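Local coordinates for glycosyl hydrolase family 2, TIM barrel domain protein (Parabacteroides merdae ATCC 43184, PDB 6DXU) that probably hydrolyses beta-glucuronides in the human gut, acting as a bacterial beta-glucuronidase of glycoside hydrolase family 2, at residues G42-G46 with I47-V51; E156-G160 with K161-S165; D527-Y530 with N531-N534; G553-R556 with A557-G561. All blocks are in the same frame, centred on the assembly; numbering follows the deposited sequence.

Interaction 1 of 4, residues G42-G46 with I47-V51; sequences GDLGG and IWEAV
Ile-47 follows directly on Gly-46, which leads the chain into the short helix 48-51. Gly-46 has backbone angles (phi 160°, psi 160°) that suit a residue without a side chain, and a CB there would crowd Ile-47 N. Trp-48 comes next: its N lies near Gly-46 O, but the angle is too poor for a hydrogen bond. The indole points off the turn, and its NE1 donates to Asn-435 of the second subunit. Glu-49 makes the main polar contact, at two levels. Its backbone N donates to Gly-46 O over 3.0 Å, spanning three residues. The bonds from Ala-50 N to Ile-47 O and from Val-51 N to Trp-48 O have the same span. The Glu-49 side chain, extended beyond CG, slides back past Leu-44 in the opposite direction, and Glu-49 OE1 receives the N-H of Gly-45, N to OE1 2.8 Å. That bond is nearly straight (175° at the hydrogen), although the donor stands above the carboxylate plane. Leu-44 CB lies 3.7 Å from Glu-49 OE1, which also takes a salt bridge from Arg-172 of the second subunit; the carboxylate therefore ties this loop to the second subunit. Ala-50 supplies the apolar contact, its CB 3.8 Å from Leu-44 CD1. Val-51 completes the segment by facing the sheet: it touches Pro-163, and Ile-47, Ala-50 and Val-51 all meet Ser-165 on strand 162-169. Leu-44 and Ile-47 rest on Trp-92 of strand 90-97, so the turn lies across two adjacent antiparallel strands of the sugar-binding domain.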
loop_
_atom_site.group_PDB
_atom_site.type_symbol
_atom_site.label_atom_id
_atom_site.label_comp_id
_atom_site.label_asym_id
_atom_site.label_seq_id
_atom_site.Cartn_x
_atom_site.Cartn_y
_atom_site.Cartn_z
ATOM N N GLY D 42 -14.952 16.742 15.229
ATOM C CA GLY D 42 -14.769 15.303 15.266
ATOM C C GLY D 42 -14.970 14.678 13.896
ATOM O O GLY D 42 -15.389 15.320 12.935
ATOM N N ASP D 43 -14.683 13.385 13.826
ATOM C CA ASP D 43 -14.661 12.717 12.536
ATOM C C ASP D 43 -16.008 12.079 12.212
ATOM O O ASP D 43 -16.825 11.805 13.090
ATOM C CB ASP D 43 -13.566 11.658 12.526
ATOM C CG ASP D 43 -12.826 11.584 11.204
ATOM O OD1 ASP D 43 -13.216 12.265 10.228
ATOM O OD2 ASP D 43 -11.845 10.813 11.135
ATOM N N LEU D 44 -16.241 11.873 10.920
ATOM C CA LEU D 44 -17.330 11.039 10.435
ATOM C C LEU D 44 -16.805 9.625 10.190
ATOM O O LEU D 44 -15.598 9.400 10.067
ATOM C CB LEU D 44 -17.905 11.587 9.135
ATOM C CG LEU D 44 -18.504 12.985 9.245
ATOM C CD1 LEU D 44 -18.879 13.444 7.857
ATOM C CD2 LEU D 44 -19.721 12.926 10.168
ATOM N N GLY D 45 -17.723 8.675 10.108
ATOM C CA GLY D 45 -17.318 7.300 9.819
ATOM C C GLY D 45 -17.000 7.002 8.369
ATOM O O GLY D 45 -16.557 5.897 8.041
ATOM N N GLY D 46 -17.199 7.975 7.496
ATOM C CA GLY D 46 -17.017 7.853 6.060
ATOM C C GLY D 46 -17.796 8.956 5.380
ATOM O O GLY D 46 -18.708 9.541 5.960
ATOM N N ILE D 47 -17.423 9.244 4.126
ATOM C CA ILE D 47 -18.037 10.375 3.419
ATOM C C ILE D 47 -19.546 10.190 3.298
ATOM O O ILE D 47 -20.296 11.171 3.263
ATOM C CB ILE D 47 -17.372 10.578 2.033
ATOM C CG1 ILE D 47 -17.922 11.831 1.319
ATOM C CG2 ILE D 47 -17.565 9.361 1.163
ATOM C CD1 ILE D 47 -17.812 13.123 2.133
ATOM N N TRP D 48 -20.023 8.941 3.262
ATOM C CA TRP D 48 -21.465 8.721 3.146
ATOM C C TRP D 48 -22.251 9.408 4.267
ATOM O O TRP D 48 -23.393 9.843 4.055
ATOM C CB TRP D 48 -21.765 7.221 3.125
ATOM C CG TRP D 48 -23.229 6.929 2.901
ATOM C CD1 TRP D 48 -24.070 6.256 3.744
ATOM C CD2 TRP D 48 -24.004 7.274 1.748
ATOM N NE1 TRP D 48 -25.329 6.176 3.191
ATOM C CE2 TRP D 48 -25.319 6.806 1.972
ATOM C CE3 TRP D 48 -23.725 7.965 0.558
ATOM C CZ2 TRP D 48 -26.349 6.991 1.050
ATOM C CZ3 TRP D 48 -24.746 8.149 -0.356
ATOM C CH2 TRP D 48 -26.045 7.669 -0.105
ATOM N N GLU D 49 -21.679 9.505 5.470
ATOM C CA GLU D 49 -22.407 10.136 6.564
ATOM C C GLU D 49 -22.658 11.615 6.302
ATOM O O GLU D 49 -23.610 12.178 6.853
ATOM C CB GLU D 49 -21.661 9.955 7.893
ATOM C CG GLU D 49 -21.631 8.493 8.392
ATOM C CD GLU D 49 -21.253 8.371 9.870
ATOM O OE1 GLU D 49 -20.477 9.214 10.363
ATOM O OE2 GLU D 49 -21.698 7.398 10.528
ATOM N N ALA D 50 -21.834 12.257 5.481
ATOM C CA ALA D 50 -22.035 13.669 5.200
ATOM C C ALA D 50 -23.163 13.924 4.209
ATOM O O ALA D 50 -23.735 15.029 4.219
ATOM C CB ALA D 50 -20.742 14.302 4.667
ATOM N N VAL D 51 -23.501 12.947 3.367
ATOM C CA VAL D 51 -24.400 13.161 2.234
ATOM C C VAL D 51 -25.596 12.215 2.222
ATOM O O VAL D 51 -26.463 12.346 1.349
ATOM C CB VAL D 51 -23.640 13.056 0.897
ATOM C CG1 VAL D 51 -22.558 14.133 0.817
ATOM C CG2 VAL D 51 -23.039 11.656 0.726
#

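Interaction 2 of 4, residues E156-G160 with K161-S165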
loop_
_atom_site.group_PDB
_atom_site.type_symbol
_atom_site.label_atom_id
_atom_site.label_comp_id
_atom_site.label_asym_id
_atom_site.label_seq_id
_atom_site.Cartn_x
_atom_site.Cartn_y
_atom_site.Cartn_z
ATOM N N GLU D 156 -31.000 14.349 -7.756
ATOM C CA GLU D 156 -32.358 14.861 -7.526
ATOM C C GLU D 156 -32.553 15.317 -6.094
ATOM O O GLU D 156 -33.171 16.355 -5.825
ATOM C CB GLU D 156 -33.399 13.770 -7.797
ATOM C CG GLU D 156 -33.666 13.376 -9.215
ATOM C CD GLU D 156 -34.792 12.348 -9.286
ATOM O OE1 GLU D 156 -35.496 12.295 -10.317
ATOM O OE2 GLU D 156 -34.977 11.602 -8.293
ATOM N N ARG D 157 -32.041 14.529 -5.161
ATOM C CA ARG D 157 -32.269 14.732 -3.743
ATOM C C ARG D 157 -31.674 16.038 -3.228
ATOM O O ARG D 157 -32.145 16.573 -2.213
ATOM C CB ARG D 157 -31.639 13.506 -3.067
ATOM C CG ARG D 157 -31.598 13.441 -1.606
ATOM C CD ARG D 157 -31.415 11.970 -1.220
ATOM N NE ARG D 157 -30.070 11.430 -1.448
ATOM C CZ ARG D 157 -29.040 11.673 -0.639
ATOM N NH1 ARG D 157 -29.216 12.463 0.409
ATOM N NH2 ARG D 157 -27.847 11.128 -0.868
ATOM N N PHE D 158 -30.709 16.608 -3.938
ATOM C CA PHE D 158 -30.045 17.829 -3.511
ATOM C C PHE D 158 -30.596 19.062 -4.201
ATOM O O PHE D 158 -30.040 20.153 -4.037
ATOM C CB PHE D 158 -28.538 17.686 -3.731
ATOM C CG PHE D 158 -27.931 16.630 -2.861
ATOM C CD1 PHE D 158 -27.503 16.932 -1.579
ATOM C CD2 PHE D 158 -27.863 15.315 -3.298
ATOM C CE1 PHE D 158 -26.966 15.948 -0.763
ATOM C CE2 PHE D 158 -27.331 14.330 -2.489
ATOM C CZ PHE D 158 -26.878 14.649 -1.224
ATOM N N LYS D 159 -31.658 18.901 -4.987
ATOM C CA LYS D 159 -32.467 20.019 -5.464
ATOM C C LYS D 159 -31.635 20.993 -6.291
ATOM O O LYS D 159 -31.807 22.211 -6.213
ATOM C CB LYS D 159 -33.173 20.713 -4.298
ATOM C CG LYS D 159 -34.139 19.735 -3.604
ATOM C CD LYS D 159 -34.782 20.326 -2.366
ATOM C CE LYS D 159 -35.757 19.334 -1.737
ATOM N NZ LYS D 159 -36.273 19.824 -0.423
ATOM N N GLY D 160 -30.741 20.438 -7.111
ATOM C CA GLY D 160 -29.922 21.211 -8.018
ATOM C C GLY D 160 -28.610 21.693 -7.449
ATOM O O GLY D 160 -27.766 22.186 -8.209
ATOM N N LYS D 161 -28.402 21.569 -6.147
ATOM C CA LYS D 161 -27.132 21.972 -5.564
ATOM C C LYS D 161 -26.180 20.784 -5.493
ATOM O O LYS D 161 -26.564 19.646 -5.729
ATOM C CB LYS D 161 -27.334 22.589 -4.188
ATOM C CG LYS D 161 -28.152 23.885 -4.234
ATOM C CD LYS D 161 -28.301 24.477 -2.850
ATOM C CE LYS D 161 -29.115 25.761 -2.895
ATOM N NZ LYS D 161 -29.180 26.405 -1.553
ATOM N N VAL D 162 -24.915 21.071 -5.198
ATOM C CA VAL D 162 -23.859 20.064 -5.165
ATOM C C VAL D 162 -23.322 19.986 -3.740
ATOM O O VAL D 162 -22.849 20.993 -3.206
ATOM C CB VAL D 162 -22.723 20.394 -6.146
ATOM C CG1 VAL D 162 -21.604 19.347 -6.045
ATOM C CG2 VAL D 162 -23.271 20.507 -7.576
ATOM N N PRO D 163 -23.357 18.824 -3.086
ATOM C CA PRO D 163 -22.840 18.750 -1.718
ATOM C C PRO D 163 -21.320 18.777 -1.743
ATOM O O PRO D 163 -20.671 17.954 -2.395
ATOM C CB PRO D 163 -23.380 17.407 -1.195
ATOM C CG PRO D 163 -23.623 16.598 -2.412
ATOM C CD PRO D 163 -23.906 17.538 -3.551
ATOM N N LEU D 164 -20.765 19.710 -0.989
ATOM C CA LEU D 164 -19.336 19.866 -0.802
ATOM C C LEU D 164 -19.072 19.577 0.664
ATOM O O LEU D 164 -19.678 20.210 1.534
ATOM C CB LEU D 164 -18.896 21.291 -1.171
ATOM C CG LEU D 164 -17.450 21.667 -0.857
ATOM C CD1 LEU D 164 -16.486 20.785 -1.621
ATOM C CD2 LEU D 164 -17.185 23.154 -1.169
ATOM N N SER D 165 -18.196 18.617 0.938
ATOM C CA SER D 165 -17.859 18.248 2.303
ATOM C C SER D 165 -16.350 18.315 2.412
ATOM O O SER D 165 -15.639 17.814 1.534
ATOM C CB SER D 165 -18.364 16.829 2.654
ATOM O OG SER D 165 -19.732 16.687 2.278
HETATM O O HOH W 1 -28.546 18.483 -7.396
#
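The Phe-158 ring takes Pro-163 CG over one face, 3.9 Å from its centroid and 16° off the ring normal, a CH-pi contact. The methylene is offset a little to the rim, where it comes 3.8 Å from CE1, and the two side chains cross at about a right angle. A second flat group joins from within the loop: the ring's CE2 sits 3.6 Å above the plane of the Arg-157 guanidinium, over its centre. Holding CG anti to its own carbonyl carbon (chi1 -66°) directs the phenyl group at the proline. The backbone beneath is a type I' beta turn from Phe-158 to Lys-161, closed by Lys-161 N donating to Phe-158 O at 3.0 Å. Lys-159 and Gly-160 occupy its corner with positive phi, and at Gly-160 a side chain would jam against the preceding carbonyl. A water donates to Lys-161 O at 2.8 Å and weakly accepts from Gly-160 N. The turn leads into strand 162-169, which pairs with strand 90-97 and strand 118-123 in the sugar-binding domain. Leu-96 touches both Phe-158 and Pro-163, while Phe-149 of helix 143-150 touches Pro-163 and Val-162.

Interaction 3 of 4, residues D527-Y530 with N531-N534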
loop_
_atom_site.group_PDB
_atom_site.type_symbol
_atom_site.label_atom_id
_atom_site.label_comp_id
_atom_site.label_asym_id
_atom_site.label_seq_id
_atom_site.Cartn_x
_atom_site.Cartn_y
_atom_site.Cartn_z
ATOM N N ASP D 527 6.389 51.290 40.967
ATOM C CA ASP D 527 7.808 50.921 40.851
ATOM C C ASP D 527 7.955 49.655 40.001
ATOM O O ASP D 527 7.892 48.533 40.521
ATOM C CB ASP D 527 8.437 50.732 42.226
ATOM C CG ASP D 527 9.937 50.478 42.153
ATOM O OD1 ASP D 527 10.508 50.474 41.033
ATOM O OD2 ASP D 527 10.544 50.278 43.228
ATOM N N ALA D 528 8.222 49.839 38.707
ATOM C CA ALA D 528 8.328 48.701 37.796
ATOM C C ALA D 528 9.512 47.802 38.117
ATOM O O ALA D 528 9.523 46.634 37.706
ATOM C CB ALA D 528 8.451 49.196 36.354
ATOM N N PHE D 529 10.506 48.307 38.839
ATOM C CA PHE D 529 11.725 47.563 39.111
ATOM C C PHE D 529 11.748 47.005 40.524
ATOM O O PHE D 529 12.803 46.558 40.988
ATOM C CB PHE D 529 12.939 48.464 38.877
ATOM C CG PHE D 529 12.998 49.032 37.493
ATOM C CD1 PHE D 529 13.245 48.215 36.404
ATOM C CD2 PHE D 529 12.801 50.385 37.278
ATOM C CE1 PHE D 529 13.291 48.740 35.125
ATOM C CE2 PHE D 529 12.848 50.916 35.996
ATOM C CZ PHE D 529 13.092 50.089 34.919
ATOM N N TYR D 530 10.580 46.898 41.162
ATOM C CA TYR D 530 10.528 46.659 42.599
ATOM C C TYR D 530 11.222 45.354 42.973
ATOM O O TYR D 530 11.972 45.298 43.956
ATOM C CB TYR D 530 9.061 46.640 43.031
ATOM C CG TYR D 530 8.783 46.671 44.518
ATOM C CD1 TYR D 530 8.149 45.601 45.151
ATOM C CD2 TYR D 530 9.131 47.773 45.288
ATOM C CE1 TYR D 530 7.868 45.637 46.515
ATOM C CE2 TYR D 530 8.856 47.818 46.649
ATOM C CZ TYR D 530 8.230 46.751 47.255
ATOM O OH TYR D 530 7.963 46.810 48.606
ATOM N N ASN D 531 10.986 44.295 42.207
ATOM C CA ASN D 531 11.637 43.012 42.436
ATOM C C ASN D 531 12.737 42.718 41.420
ATOM O O ASN D 531 13.125 41.557 41.263
ATOM C CB ASN D 531 10.591 41.896 42.444
ATOM C CG ASN D 531 9.645 42.014 43.619
ATOM O OD1 ASN D 531 10.083 42.184 44.756
ATOM N ND2 ASN D 531 8.346 41.968 43.349
ATOM N N LEU D 532 13.246 43.740 40.724
ATOM C CA LEU D 532 14.197 43.537 39.634
ATOM C C LEU D 532 15.554 44.176 39.895
ATOM O O LEU D 532 16.364 44.277 38.971
ATOM C CB LEU D 532 13.619 44.090 38.330
ATOM C CG LEU D 532 12.269 43.503 37.939
ATOM C CD1 LEU D 532 11.780 44.120 36.642
ATOM C CD2 LEU D 532 12.426 42.002 37.795
ATOM N N LYS D 533 15.850 44.551 41.137
ATOM C CA LYS D 533 17.058 45.325 41.391
ATOM C C LYS D 533 18.329 44.484 41.443
ATOM O O LYS D 533 19.421 45.057 41.428
ATOM C CB LYS D 533 16.901 46.109 42.698
ATOM C CG LYS D 533 16.473 47.547 42.477
ATOM C CD LYS D 533 15.259 47.928 43.314
ATOM C CE LYS D 533 14.656 49.230 42.794
ATOM N NZ LYS D 533 13.435 49.663 43.537
ATOM N N ASN D 534 18.227 43.152 41.466
ATOM C CA ASN D 534 19.405 42.296 41.572
ATOM C C ASN D 534 19.600 41.400 40.350
ATOM O O ASN D 534 20.232 40.342 40.457
ATOM C CB ASN D 534 19.331 41.448 42.841
ATOM C CG ASN D 534 19.089 42.283 44.079
ATOM O OD1 ASN D 534 19.715 43.326 44.272
ATOM N ND2 ASN D 534 18.165 41.834 44.920
HETATM O O HOH W 2 9.208 44.283 40.102
HETATM O O HOH W 3 14.818 43.955 43.761
#
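Phe-529 O accepts from Leu-532 N at 2.9 Å (163° at the hydrogen), closing the second of two overlapping type I beta turns, Asp-527 to Tyr-530 and Phe-529 to Leu-532; Tyr-530 N donates to Asp-527 O across the first. Asp-527 uses its two carboxylate oxygens separately, one inside the first turn and one on Lys-533, just beyond the second. OD1 receives the backbone N-H of Phe-529 at 3.1 Å from above the carboxylate plane, which makes an Asx turn. OD2 offers the syn lone pair to Lys-533 NZ, a salt bridge of 3.0 Å, and also lies in the ring plane at the edge of Tyr-530. The lysine gets there by a bend at chi2 (128°) that carries CD and CE back over Phe-529 O, with CD 3.6 Å from that oxygen. With an alanine at Asp-527, Lys-533 NZ would probably lose its charged mate and Phe-529 N its side-chain acceptor, leaving the first turn its backbone bond alone among those described. One water accepts from Asn-531 N at 2.8 Å and donates weakly to Ala-528 O; another bridges Tyr-530 O and Lys-533 N. The apolar contact is Leu-532 CD1 to Phe-529 CD1, 4.4 Å, oblique to the ring. The double turn belongs to the TIM barrel domain, between strand 512-513 and helix 557-560, and leans on helix 565-579, where Ala-528 and Leu-532 touch Tyr-567 and Phe-529 meets Arg-570.

Interaction 4 of 4, residues G553-R556 with A557-G561; sequences GVPR and ASRDG
Arg-556 O and Asp-560 N form a backbone bond of 2.8 Å, the donor nearly in line with the C=O. Arg-559 N adds a weak bond to the same oxygen. Among side-chain hydrogen bonds, Asp-560 OD2 reaches back to Arg-556 N at 3.3 Å, met from above the carboxylate plane. Arg-556 NH1 donates to Val-554 O at 2.7 Å, with that oxygen close to the guanidinium plane. The arrangement is a helix N-terminus: Arg-556 is the N-cap of helix 557-560, and Asp-560 ties the first turn to the cap's own N-H. Ionic contacts lie alongside. Arg-559 grips Asp-560 side-on, NE to OD1 at 2.7 Å and NH2 to OD2 at 3.2 Å on its syn lone pair. OD2 thus takes two donors. A bend at chi3 (63°) folds the Arg-559 guanidinium back, Val-554 O over the centre of one face. A leucine in place of Arg-559 would probably leave the Asp-560 carboxylate without its charged mate and freer to turn away from the Arg-556 N-H. In packing, the Arg-559 CB methylene lies 3.9 Å above the centre of the Arg-556 guanidinium, whose plane is turned 47° from that of Arg-559. The NH1 atoms of Arg-556 and Arg-559 stand 3.9 Å from each other, like charges that share Gly-552 O as acceptor. Ser-558 O accepts a hydrogen bond from NE1 of Trp-563, a residue of the bicine pocket; the bicine also touches Gly-561.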
loop_
_atom_site.group_PDB
_atom_site.type_symbol
_atom_site.label_atom_id
_atom_site.label_comp_id
_atom_site.label_asym_id
_atom_site.label_seq_id
_atom_site.Cartn_x
_atom_site.Cartn_y
_atom_site.Cartn_z
ATOM N N GLY D 553 15.636 28.234 36.724
ATOM C CA GLY D 553 16.459 29.248 36.090
ATOM C C GLY D 553 17.099 30.212 37.076
ATOM O O GLY D 553 17.173 29.970 38.285
ATOM N N VAL D 554 17.569 31.331 36.529
ATOM C CA VAL D 554 18.241 32.380 37.297
ATOM C C VAL D 554 17.353 33.623 37.324
ATOM O O VAL D 554 16.384 33.697 36.549
ATOM C CB VAL D 554 19.631 32.677 36.708
ATOM C CG1 VAL D 554 20.425 31.378 36.550
ATOM C CG2 VAL D 554 19.512 33.412 35.376
ATOM N N PRO D 555 17.619 34.604 38.197
ATOM C CA PRO D 555 16.775 35.810 38.242
ATOM C C PRO D 555 16.683 36.512 36.893
ATOM O O PRO D 555 17.683 36.696 36.195
ATOM C CB PRO D 555 17.478 36.689 39.282
ATOM C CG PRO D 555 18.107 35.706 40.216
ATOM C CD PRO D 555 18.544 34.546 39.347
ATOM N N ARG D 556 15.464 36.928 36.549
ATOM C CA ARG D 556 15.146 37.486 35.240
ATOM C C ARG D 556 13.751 38.104 35.285
ATOM O O ARG D 556 12.859 37.600 35.974
ATOM C CB ARG D 556 15.225 36.408 34.148
ATOM C CG ARG D 556 14.342 35.185 34.396
ATOM C CD ARG D 556 14.727 34.023 33.471
ATOM N NE ARG D 556 13.755 32.930 33.508
ATOM C CZ ARG D 556 13.714 31.996 34.454
ATOM N NH1 ARG D 556 14.587 32.019 35.455
ATOM N NH2 ARG D 556 12.800 31.034 34.403
ATOM N N ALA D 557 13.573 39.188 34.522
ATOM C CA ALA D 557 12.306 39.913 34.535
ATOM C C ALA D 557 11.142 39.026 34.114
ATOM O O ALA D 557 10.039 39.151 34.656
ATOM C CB ALA D 557 12.390 41.143 33.630
ATOM N N SER D 558 11.364 38.119 33.154
ATOM C CA SER D 558 10.267 37.271 32.697
ATOM C C SER D 558 9.686 36.451 33.841
ATOM O O SER D 558 8.480 36.183 33.864
ATOM C CB SER D 558 10.737 36.332 31.579
ATOM O OG SER D 558 11.720 35.436 32.055
ATOM N N ARG D 559 10.526 36.058 34.799
ATOM C CA ARG D 559 10.087 35.256 35.933
ATOM C C ARG D 559 9.722 36.098 37.149
ATOM O O ARG D 559 8.755 35.781 37.846
ATOM C CB ARG D 559 11.170 34.254 36.332
ATOM C CG ARG D 559 10.686 33.238 37.360
ATOM C CD ARG D 559 11.837 32.482 37.981
ATOM N NE ARG D 559 12.724 33.370 38.728
ATOM C CZ ARG D 559 13.821 32.960 39.353
ATOM N NH1 ARG D 559 14.167 31.675 39.324
ATOM N NH2 ARG D 559 14.570 33.834 40.006
ATOM N N ASP D 560 10.483 37.154 37.427
ATOM C CA ASP D 560 10.349 37.899 38.671
ATOM C C ASP D 560 9.645 39.231 38.505
ATOM O O ASP D 560 9.228 39.821 39.509
ATOM C CB ASP D 560 11.740 38.141 39.280
ATOM C CG ASP D 560 12.535 36.862 39.414
ATOM O OD1 ASP D 560 11.895 35.806 39.583
ATOM O OD2 ASP D 560 13.783 36.906 39.337
ATOM N N GLY D 561 9.483 39.704 37.269
ATOM C CA GLY D 561 8.871 41.003 37.046
ATOM C C GLY D 561 7.386 40.996 37.353
ATOM O O GLY D 561 6.756 39.944 37.518
HETATM O O HOH W 4 16.283 31.691 41.041
#

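In the fold
From the N terminus, interaction 1 closes the loop between strand 37-41 and helix 48-51, and interaction 2 turns the chain into strand 162-169. Both lie in the sugar-binding domain and touch: Val-51 O probably accepts from Arg-157 NH2 at 2.9 Å. Much later, interactions 3 and 4 follow one another in the stretch between strand 512-513 and helix 565-579, their centres about 11 Å apart. Leu-532 CD2 joins them by packing on Ala-557 and Gly-561. All four are local and in series, with none nested or crossed. The two pairs stand far apart: interactions 1 and 3 lie on opposite sides of the chain's centre, about 58 Å between their own centres.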